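PDB 4EVQ: putative ABC transporter subunit, substrate-binding component, which probably serves as the periplasmic solute-binding component of an ABC importer, holding 4-hydroxybenzoate and perhaps related benzoates derived from lignin. Local coordinates for residues Phe129-Ala134 / Gly331-Ser336; Lys257-Tyr262 / Gln343-Arg348; Val263-Asn268 / Lys354-Gly359. All blocks are in the same frame, centred on the assembly; numbering follows the deposited sequence.

Contact 1 (Phe129-Ala134 / Gly331-Ser336); sequences FRTSFA and GPFKLS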
loop_
_atom_site.group_PDB
_atom_site.type_symbol
_atom_site.label_atom_id
_atom_site.label_comp_id
_atom_site.label_asym_id
_atom_site.label_seq_id
_atom_site.Cartn_x
_atom_site.Cartn_y
_atom_site.Cartn_z
ATOM N N PHE A 129 -4.791 -13.003 -0.051
ATOM C CA PHE A 129 -4.766 -12.162 1.130
ATOM C C PHE A 129 -4.112 -10.838 0.809
ATOM O O PHE A 129 -3.259 -10.801 -0.067
ATOM C CB PHE A 129 -3.973 -12.873 2.236
ATOM C CG PHE A 129 -4.568 -14.194 2.598
ATOM C CD1 PHE A 129 -5.535 -14.260 3.538
ATOM C CD2 PHE A 129 -4.191 -15.330 1.949
ATOM C CE1 PHE A 129 -6.141 -15.474 3.841
ATOM C CE2 PHE A 129 -4.821 -16.559 2.280
ATOM C CZ PHE A 129 -5.763 -16.593 3.213
ATOM N N ARG A 130 -4.442 -9.812 1.549
ATOM C CA ARG A 130 -3.800 -8.497 1.363
ATOM C C ARG A 130 -3.363 -7.995 2.720
ATOM O O ARG A 130 -4.132 -8.011 3.679
ATOM C CB ARG A 130 -4.758 -7.542 0.663
ATOM C CG ARG A 130 -4.220 -6.146 0.440
ATOM C CD ARG A 130 -4.682 -5.509 -0.848
ATOM N NE ARG A 130 -6.131 -5.368 -0.937
ATOM C CZ ARG A 130 -6.758 -4.997 -2.051
ATOM N NH1 ARG A 130 -6.042 -4.732 -3.139
ATOM N NH2 ARG A 130 -8.087 -4.871 -2.084
ATOM N N THR A 131 -2.127 -7.463 2.792
ATOM C CA THR A 131 -1.623 -6.877 4.009
ATOM C C THR A 131 -1.556 -5.328 3.977
ATOM O O THR A 131 -1.078 -4.727 4.942
ATOM C CB THR A 131 -0.279 -7.406 4.423
ATOM O OG1 THR A 131 0.696 -7.099 3.411
ATOM C CG2 THR A 131 -0.301 -8.913 4.691
ATOM N N SER A 132 -2.066 -4.751 2.908
ATOM C CA SER A 132 -1.954 -3.314 2.709
ATOM C C SER A 132 -3.265 -2.577 2.987
ATOM O O SER A 132 -3.480 -2.226 4.120
ATOM C CB SER A 132 -1.372 -3.072 1.338
ATOM O OG SER A 132 -2.195 -3.596 0.322
ATOM N N PHE A 133 -4.107 -2.386 1.973
ATOM C CA PHE A 133 -5.286 -1.521 1.990
ATOM C C PHE A 133 -6.010 -1.739 0.677
ATOM O O PHE A 133 -5.446 -2.312 -0.259
ATOM C CB PHE A 133 -4.895 -0.033 2.160
ATOM C CG PHE A 133 -4.081 0.430 1.012
ATOM C CD1 PHE A 133 -2.735 0.138 0.969
ATOM C CD2 PHE A 133 -4.668 0.989 -0.111
ATOM C CE1 PHE A 133 -2.007 0.388 -0.166
ATOM C CE2 PHE A 133 -3.895 1.281 -1.236
ATOM C CZ PHE A 133 -2.593 0.939 -1.252
ATOM N N ALA A 134 -7.229 -1.197 0.585
ATOM C CA ALA A 134 -7.940 -1.061 -0.652
ATOM C C ALA A 134 -8.004 0.399 -1.079
ATOM O O ALA A 134 -8.288 1.290 -0.245
ATOM C CB ALA A 134 -9.347 -1.624 -0.502
ATOM N N GLY A 331 -0.623 -1.569 14.649
ATOM C CA GLY A 331 -1.640 -1.849 15.673
ATOM C C GLY A 331 -2.049 -3.312 15.548
ATOM O O GLY A 331 -1.350 -4.070 14.873
ATOM N N PRO A 332 -3.172 -3.739 16.183
ATOM C CA PRO A 332 -3.611 -5.118 15.954
ATOM C C PRO A 332 -3.977 -5.348 14.488
ATOM O O PRO A 332 -4.668 -4.546 13.886
ATOM C CB PRO A 332 -4.858 -5.250 16.847
ATOM C CG PRO A 332 -4.718 -4.193 17.896
ATOM C CD PRO A 332 -4.008 -3.062 17.202
ATOM N N PHE A 333 -3.476 -6.431 13.928
ATOM C CA PHE A 333 -3.748 -6.722 12.555
ATOM C C PHE A 333 -4.827 -7.777 12.529
ATOM O O PHE A 333 -4.740 -8.769 13.223
ATOM C CB PHE A 333 -2.492 -7.225 11.864
ATOM C CG PHE A 333 -2.673 -7.466 10.381
ATOM C CD1 PHE A 333 -3.119 -8.700 9.957
ATOM C CD2 PHE A 333 -2.393 -6.492 9.430
ATOM C CE1 PHE A 333 -3.310 -8.975 8.627
ATOM C CE2 PHE A 333 -2.595 -6.746 8.083
ATOM C CZ PHE A 333 -3.027 -8.007 7.671
ATOM N N LYS A 334 -5.822 -7.576 11.668
ATOM C CA LYS A 334 -6.849 -8.603 11.404
ATOM C C LYS A 334 -7.470 -8.407 10.028
ATOM O O LYS A 334 -7.411 -7.328 9.422
ATOM C CB LYS A 334 -7.915 -8.634 12.490
ATOM C CG LYS A 334 -8.860 -7.470 12.449
ATOM C CD LYS A 334 -9.749 -7.386 13.705
ATOM C CE LYS A 334 -10.395 -6.030 13.756
ATOM N NZ LYS A 334 -11.250 -5.938 14.985
ATOM N N LEU A 335 -8.000 -9.477 9.489
ATOM C CA LEU A 335 -8.550 -9.489 8.160
ATOM C C LEU A 335 -10.067 -9.563 8.170
ATOM O O LEU A 335 -10.670 -10.240 9.029
ATOM C CB LEU A 335 -8.006 -10.677 7.357
ATOM C CG LEU A 335 -6.510 -10.674 7.099
ATOM C CD1 LEU A 335 -6.109 -11.955 6.450
ATOM C CD2 LEU A 335 -6.068 -9.496 6.213
ATOM N N SER A 336 -10.693 -8.914 7.199
ATOM C CA SER A 336 -12.120 -9.065 6.988
ATOM C C SER A 336 -12.394 -10.424 6.369
ATOM O O SER A 336 -11.468 -11.144 6.007
ATOM C CB SER A 336 -12.610 -7.971 6.042
ATOM O OG SER A 336 -12.081 -8.229 4.729
#
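Phe129 and Thr131 meet Leu335 and Phe333 at the edge of the N-terminal lobe of a two-lobed periplasmic binding protein fold. Strand 128-130 ends its sheet here, and the chain leaves it through one of the crossovers that join the lobes, toward helix 135-148. The contact illustrates how two chain segments can be fitted together by side chains without a single hydrogen bond between them. Leu335 carries its CG anti to the carbonyl carbon (chi1 -64°), and its two methyls part to different neighbours. Leu335 CD1 comes to the rim of the Phe129 ring, near the ring plane, 3.8 Å from Phe129 CD1. Leu335 CD2 instead lies 3.5 Å from Arg130 O, a buried carbonyl oxygen that has no hydrogen-bonding partner in the model. Phe333, with CG anti to the backbone N (chi1 -176°), sends its ring edge-on toward the same backbone: Phe333 CZ stands 4.1 Å from Arg130 O, and Phe333 CE2 is 4.0 Å from Thr131 O. The Thr131 side chain crosses that of Phe333 at about a right angle, its methyl CG2 meeting CZ, whereas its OG1 is bonded to Gln292 O. Neighbouring residues close around the contact: His339 stacks on Phe129, and Arg330 NH2 donates to Thr131 O. The Arg130 side chain leads away from Leu335 to Ala114 O, Ala116 O, Thr120 OG1 and Asn340 OD1, and Phe133 O sits 3.2 Å above the plane of the Arg130 guanidinium, offset toward the rim.

Contact 2 (Lys257-Tyr262 / Gln343-Arg348); sequences KTVLHY and QNFYLR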
loop_
_atom_site.group_PDB
_atom_site.type_symbol
_atom_site.label_atom_id
_atom_site.label_comp_id
_atom_site.label_asym_id
_atom_site.label_seq_id
_atom_site.Cartn_x
_atom_site.Cartn_y
_atom_site.Cartn_z
ATOM N N LYS A 257 -1.001 17.378 4.371
ATOM C CA LYS A 257 -1.852 16.542 5.197
ATOM C C LYS A 257 -2.150 15.247 4.434
ATOM O O LYS A 257 -2.440 15.255 3.257
ATOM C CB LYS A 257 -3.163 17.247 5.482
ATOM C CG LYS A 257 -2.988 18.481 6.350
ATOM C CD LYS A 257 -3.436 18.220 7.725
ATOM C CE LYS A 257 -3.168 19.360 8.695
ATOM N NZ LYS A 257 -3.648 20.673 8.291
ATOM N N THR A 258 -2.083 14.119 5.135
ATOM C CA THR A 258 -2.382 12.840 4.517
ATOM C C THR A 258 -3.146 11.952 5.474
ATOM O O THR A 258 -3.190 12.175 6.677
ATOM C CB THR A 258 -1.123 12.072 4.026
ATOM O OG1 THR A 258 -0.278 11.729 5.122
ATOM C CG2 THR A 258 -0.321 12.844 3.012
ATOM N N VAL A 259 -3.790 10.941 4.902
ATOM C CA VAL A 259 -4.427 9.891 5.686
ATOM C C VAL A 259 -3.769 8.561 5.330
ATOM O O VAL A 259 -3.587 8.256 4.144
ATOM C CB VAL A 259 -5.934 9.868 5.441
ATOM C CG1 VAL A 259 -6.562 8.632 6.041
ATOM C CG2 VAL A 259 -6.595 11.137 6.014
ATOM N N LEU A 260 -3.393 7.788 6.339
ATOM C CA LEU A 260 -2.748 6.499 6.089
ATOM C C LEU A 260 -2.956 5.610 7.303
ATOM O O LEU A 260 -3.063 6.068 8.427
ATOM C CB LEU A 260 -1.222 6.671 5.830
ATOM C CG LEU A 260 -0.519 5.515 5.116
ATOM C CD1 LEU A 260 -1.031 5.328 3.699
ATOM C CD2 LEU A 260 1.000 5.802 5.128
ATOM N N HIS A 261 -2.869 4.318 7.033
ATOM C CA HIS A 261 -2.927 3.250 8.025
ATOM C C HIS A 261 -1.649 3.040 8.826
ATOM O O HIS A 261 -1.571 2.132 9.630
ATOM C CB HIS A 261 -3.417 1.972 7.350
ATOM C CG HIS A 261 -2.660 1.619 6.123
ATOM N ND1 HIS A 261 -2.745 2.390 4.982
ATOM C CD2 HIS A 261 -1.857 0.575 5.830
ATOM C CE1 HIS A 261 -1.977 1.857 4.053
ATOM N NE2 HIS A 261 -1.436 0.754 4.534
ATOM N N TYR A 262 -0.642 3.865 8.613
ATOM C CA TYR A 262 0.596 3.812 9.400
ATOM C C TYR A 262 1.133 5.218 9.614
ATOM O O TYR A 262 0.980 6.066 8.752
ATOM C CB TYR A 262 1.673 2.967 8.679
ATOM C CG TYR A 262 2.946 2.864 9.452
ATOM C CD1 TYR A 262 3.026 2.137 10.644
ATOM C CD2 TYR A 262 4.111 3.478 8.977
ATOM C CE1 TYR A 262 4.186 2.085 11.361
ATOM C CE2 TYR A 262 5.291 3.407 9.701
ATOM C CZ TYR A 262 5.326 2.690 10.882
ATOM O OH TYR A 262 6.516 2.641 11.579
ATOM N N GLN A 343 -8.394 -1.968 9.859
ATOM C CA GLN A 343 -7.373 -1.214 10.534
ATOM C C GLN A 343 -7.750 0.264 10.618
ATOM O O GLN A 343 -8.534 0.748 9.816
ATOM C CB GLN A 343 -6.050 -1.383 9.774
ATOM C CG GLN A 343 -6.090 -0.684 8.406
ATOM C CD GLN A 343 -4.938 -1.081 7.499
ATOM O OE1 GLN A 343 -3.869 -1.410 7.975
ATOM N NE2 GLN A 343 -5.185 -1.069 6.224
ATOM N N ASN A 344 -7.144 0.955 11.553
ATOM C CA ASN A 344 -7.330 2.399 11.671
ATOM C C ASN A 344 -6.693 3.100 10.466
ATOM O O ASN A 344 -5.667 2.646 9.922
ATOM C CB ASN A 344 -6.658 2.931 12.946
ATOM C CG ASN A 344 -7.386 2.566 14.229
ATOM O OD1 ASN A 344 -8.560 2.272 14.250
ATOM N ND2 ASN A 344 -6.680 2.733 15.331
ATOM N N PHE A 345 -7.263 4.245 10.133
ATOM C CA PHE A 345 -6.594 5.236 9.294
ATOM C C PHE A 345 -6.364 6.483 10.116
ATOM O O PHE A 345 -7.270 6.989 10.762
ATOM C CB PHE A 345 -7.392 5.546 8.026
ATOM C CG PHE A 345 -7.443 4.410 7.052
ATOM C CD1 PHE A 345 -6.433 4.237 6.107
ATOM C CD2 PHE A 345 -8.471 3.495 7.091
ATOM C CE1 PHE A 345 -6.433 3.162 5.217
ATOM C CE2 PHE A 345 -8.465 2.435 6.196
ATOM C CZ PHE A 345 -7.459 2.293 5.236
ATOM N N TYR A 346 -5.142 6.973 10.098
ATOM C CA TYR A 346 -4.744 8.147 10.862
ATOM C C TYR A 346 -4.606 9.385 9.981
ATOM O O TYR A 346 -4.117 9.301 8.851
ATOM C CB TYR A 346 -3.394 7.865 11.542
ATOM C CG TYR A 346 -3.324 6.503 12.251
ATOM C CD1 TYR A 346 -3.855 6.320 13.520
ATOM C CD2 TYR A 346 -2.711 5.407 11.653
ATOM C CE1 TYR A 346 -3.788 5.085 14.158
ATOM C CE2 TYR A 346 -2.649 4.166 12.283
ATOM C CZ TYR A 346 -3.183 4.020 13.547
ATOM O OH TYR A 346 -3.141 2.803 14.226
ATOM N N LEU A 347 -5.032 10.529 10.513
ATOM C CA LEU A 347 -4.748 11.813 9.928
ATOM C C LEU A 347 -3.328 12.171 10.299
ATOM O O LEU A 347 -2.931 11.985 11.440
ATOM C CB LEU A 347 -5.735 12.865 10.465
ATOM C CG LEU A 347 -5.520 14.299 9.966
ATOM C CD1 LEU A 347 -5.826 14.388 8.469
ATOM C CD2 LEU A 347 -6.413 15.258 10.793
ATOM N N ARG A 348 -2.570 12.668 9.334
ATOM C CA ARG A 348 -1.161 12.973 9.535
ATOM C C ARG A 348 -0.816 14.317 8.917
ATOM O O ARG A 348 -1.472 14.756 7.989
ATOM C CB ARG A 348 -0.262 11.928 8.867
ATOM C CG ARG A 348 -0.767 10.496 9.076
ATOM C CD ARG A 348 0.110 9.445 8.484
ATOM N NE ARG A 348 0.447 9.702 7.090
ATOM C CZ ARG A 348 1.482 9.156 6.461
ATOM N NH1 ARG A 348 2.213 8.245 7.069
ATOM N NH2 ARG A 348 1.791 9.534 5.251
HETATM O O HOH W 1 -3.734 0.959 10.994
#
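Thr258 and Arg348 form one antiparallel hydrogen-bonded pair between strands 257-260 and 345-351 in the sheet of the C-terminal lobe, and Leu260 with Tyr346 forms the next; Val259 and Leu347 make the non-hydrogen-bonded pair between them. The example shows how one long side chain can pin both the neighbouring strand and the turn that follows that strand. From Arg348 CB, which lies close to Thr258 O, CG departs anti to the carbonyl carbon (chi1 -42°) and still borders that oxygen. Arg348 CD comes 3.5 Å from Tyr262 O and also touches Leu260 CB. A bend at chi3 (-51°) then places Arg348 NE beside the threonine hydroxyl, 2.9 Å from Thr258 OG1. Arg348 NH2 reaches Thr258 OG1 at 3.0 Å, and this oxygen lies nearly in the guanidinium plane, gripped side-on by both nitrogens. Leu260 CD2 presses over one face, offset toward the rim, 3.3 Å from Arg348 NH1. Arg348 NH1 also gives a weak bond to Tyr262 O, at 3.0 Å. Where the strand pairing ends, the Gln343 amide packs on His261, with Gln343 CD 3.4 Å from His261 CB and the ring and amide planes 43° apart. His261 NE2 is bonded to Gln292 and Gln343 NE2 to Ser132 O, both outside the pair. A water donates to both His261 O and Asn344 O, joining the backbones beyond the last direct pair. Beyond the two segments, Arg348 NH2 also forms a salt bridge with the carboxylate of Asp243. This outside partner probably favours a charged guanidinium, whose positive charge would be shared among the carboxylate, a hydroxyl and, more weakly, a carbonyl.

Contact 3 (Val263-Asn268 / Lys354-Gly359); sequences VSDLDN and KSVNLG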
loop_
_atom_site.group_PDB
_atom_site.type_symbol
_atom_site.label_atom_id
_atom_site.label_comp_id
_atom_site.label_asym_id
_atom_site.label_seq_id
_atom_site.Cartn_x
_atom_site.Cartn_y
_atom_site.Cartn_z
ATOM N N VAL A 263 1.723 5.446 10.781
ATOM C CA VAL A 263 2.494 6.659 11.056
ATOM C C VAL A 263 3.699 6.196 11.852
ATOM O O VAL A 263 3.567 5.343 12.716
ATOM C CB VAL A 263 1.757 7.669 11.956
ATOM C CG1 VAL A 263 2.349 9.082 11.739
ATOM C CG2 VAL A 263 0.344 7.660 11.801
ATOM N N SER A 264 4.890 6.737 11.580
ATOM C CA SER A 264 6.072 6.125 12.175
ATOM C C SER A 264 6.152 6.332 13.655
ATOM O O SER A 264 6.832 5.553 14.301
ATOM C CB SER A 264 7.369 6.545 11.498
ATOM O OG SER A 264 7.474 7.896 11.581
ATOM N N ASP A 265 5.425 7.314 14.182
ATOM C CA ASP A 265 5.433 7.610 15.604
ATOM C C ASP A 265 4.460 6.802 16.429
ATOM O O ASP A 265 4.332 7.066 17.617
ATOM C CB ASP A 265 5.242 9.143 15.887
ATOM C CG ASP A 265 3.895 9.697 15.437
ATOM O OD1 ASP A 265 3.015 8.920 15.076
ATOM O OD2 ASP A 265 3.701 10.955 15.495
ATOM N N LEU A 266 3.784 5.813 15.845
ATOM C CA LEU A 266 2.848 5.024 16.632
ATOM C C LEU A 266 3.589 4.391 17.810
ATOM O O LEU A 266 4.655 3.823 17.639
ATOM C CB LEU A 266 2.184 3.963 15.788
ATOM C CG LEU A 266 1.138 4.449 14.755
ATOM C CD1 LEU A 266 0.727 3.351 13.786
ATOM C CD2 LEU A 266 -0.105 4.992 15.475
ATOM N N ASP A 267 3.030 4.473 19.010
ATOM C CA ASP A 267 3.807 4.174 20.214
ATOM C C ASP A 267 3.743 2.727 20.695
ATOM O O ASP A 267 4.338 2.383 21.696
ATOM C CB ASP A 267 3.401 5.126 21.349
ATOM C CG ASP A 267 2.013 4.866 21.859
ATOM O OD1 ASP A 267 1.045 5.299 21.187
ATOM O OD2 ASP A 267 1.893 4.252 22.952
ATOM N N ASN A 268 3.041 1.866 19.987
ATOM C CA ASN A 268 2.973 0.463 20.410
ATOM C C ASN A 268 4.334 -0.294 20.365
ATOM O O ASN A 268 5.284 0.114 19.682
ATOM C CB ASN A 268 1.915 -0.260 19.587
ATOM C CG ASN A 268 2.348 -0.453 18.149
ATOM O OD1 ASN A 268 3.279 -1.219 17.874
ATOM N ND2 ASN A 268 1.673 0.224 17.226
ATOM N N LYS A 354 9.146 14.252 8.756
ATOM C CA LYS A 354 8.446 13.007 9.035
ATOM C C LYS A 354 6.965 13.329 9.133
ATOM O O LYS A 354 6.581 14.473 9.379
ATOM C CB LYS A 354 8.955 12.359 10.314
ATOM C CG LYS A 354 8.790 13.228 11.524
ATOM C CD LYS A 354 9.730 12.792 12.639
ATOM C CE LYS A 354 8.980 12.517 13.953
ATOM N NZ LYS A 354 8.296 13.744 14.457
ATOM N N SER A 355 6.108 12.329 8.978
ATOM C CA SER A 355 4.679 12.512 9.208
ATOM C C SER A 355 4.421 12.291 10.674
ATOM O O SER A 355 4.976 11.394 11.274
ATOM C CB SER A 355 3.839 11.546 8.373
ATOM O OG SER A 355 3.757 11.990 7.038
ATOM N N VAL A 356 3.599 13.156 11.262
ATOM C CA VAL A 356 3.188 13.029 12.647
ATOM C C VAL A 356 1.705 12.757 12.707
ATOM O O VAL A 356 0.947 13.147 11.846
ATOM C CB VAL A 356 3.553 14.257 13.458
ATOM C CG1 VAL A 356 5.055 14.502 13.404
ATOM C CG2 VAL A 356 2.832 15.442 12.949
ATOM N N ASN A 357 1.302 12.034 13.737
ATOM C CA ASN A 357 -0.071 11.640 13.934
ATOM C C ASN A 357 -0.904 12.781 14.512
ATOM O O ASN A 357 -0.659 13.227 15.608
ATOM C CB ASN A 357 -0.035 10.460 14.896
ATOM C CG ASN A 357 -1.352 9.739 15.019
ATOM O OD1 ASN A 357 -2.361 10.110 14.423
ATOM N ND2 ASN A 357 -1.332 8.638 15.772
ATOM N N LEU A 358 -1.915 13.199 13.773
ATOM C CA LEU A 358 -2.863 14.198 14.258
ATOM C C LEU A 358 -4.123 13.601 14.846
ATOM O O LEU A 358 -4.931 14.317 15.412
ATOM C CB LEU A 358 -3.245 15.131 13.132
ATOM C CG LEU A 358 -2.119 15.935 12.524
ATOM C CD1 LEU A 358 -2.718 16.858 11.471
ATOM C CD2 LEU A 358 -1.390 16.720 13.607
ATOM N N GLY A 359 -4.273 12.296 14.761
ATOM C CA GLY A 359 -5.358 11.597 15.410
ATOM C C GLY A 359 -6.011 10.632 14.451
ATOM O O GLY A 359 -5.663 10.535 13.309
HETATM O O HOH W 2 6.468 9.901 12.704
HETATM O O HOH W 3 1.199 8.256 17.260
HETATM O O HOH W 4 2.058 12.587 16.851
#
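A type I beta turn from Val263 to Leu266, in the crossover leading from the C-terminal lobe to helix 269-282, sets Val263 and Asp265 against Asn357 on edge strand 354-362. It exemplifies a loop docked on a strand by one direct hydrogen bond. With CG between the backbone N and the carbonyl carbon (chi1 64°), the Asp265 carboxylate is turned to the strand, and Asp265 OD2 accepts from Asn357 N at 3.2 Å, a nearly straight bond (167° at the hydrogen) that arrives on the syn side of the carboxylate. Asp265 OD1 rests 3.4 Å from Asn357 CB. Two waters reinforce the grip: one donates to Asp265 OD1 and accepts from Asn357 ND2, while the other donates to Asp265 OD2 and Asn357 O. Beside these polar contacts Val263 CG1 packs 3.5 Å from Ser355 O, and Leu266 CD2 touches Asn357 ND2. Asn271 and Gln272 of helix 269-282 bind Leu266 O, tying the turn to the other lobe. Strand 354-362 has a classic beta bulge here, Leu358 and Gly359 both facing Leu347. Overlapping it, Asn357 forms an Asx turn, Asn357 OD1 accepting from Gly359 N at 2.9 Å.

Along the chain the first segments of contacts 1, 2 and 3 come in that order, and the second segments follow in the same order, so every contact interlocks with the others. Contacts 2 and 3 have centres about 9 Å apart and both reach the seven-stranded sheet of the C-terminal lobe, contact 3 through its strand 354-362 alone, the neighbour of strand 345-351. Contact 1 belongs to the N-terminal lobe, its centre about 14 Å from that of contact 2 and about 18 Å from that of contact 3. Contacts 1 and 2 touch where Phe133 packs on His261, beside the 4-hydroxybenzoate that Phe133 touches. This places the crossovers next to the ligand cleft, consistent with a hinge between lobes.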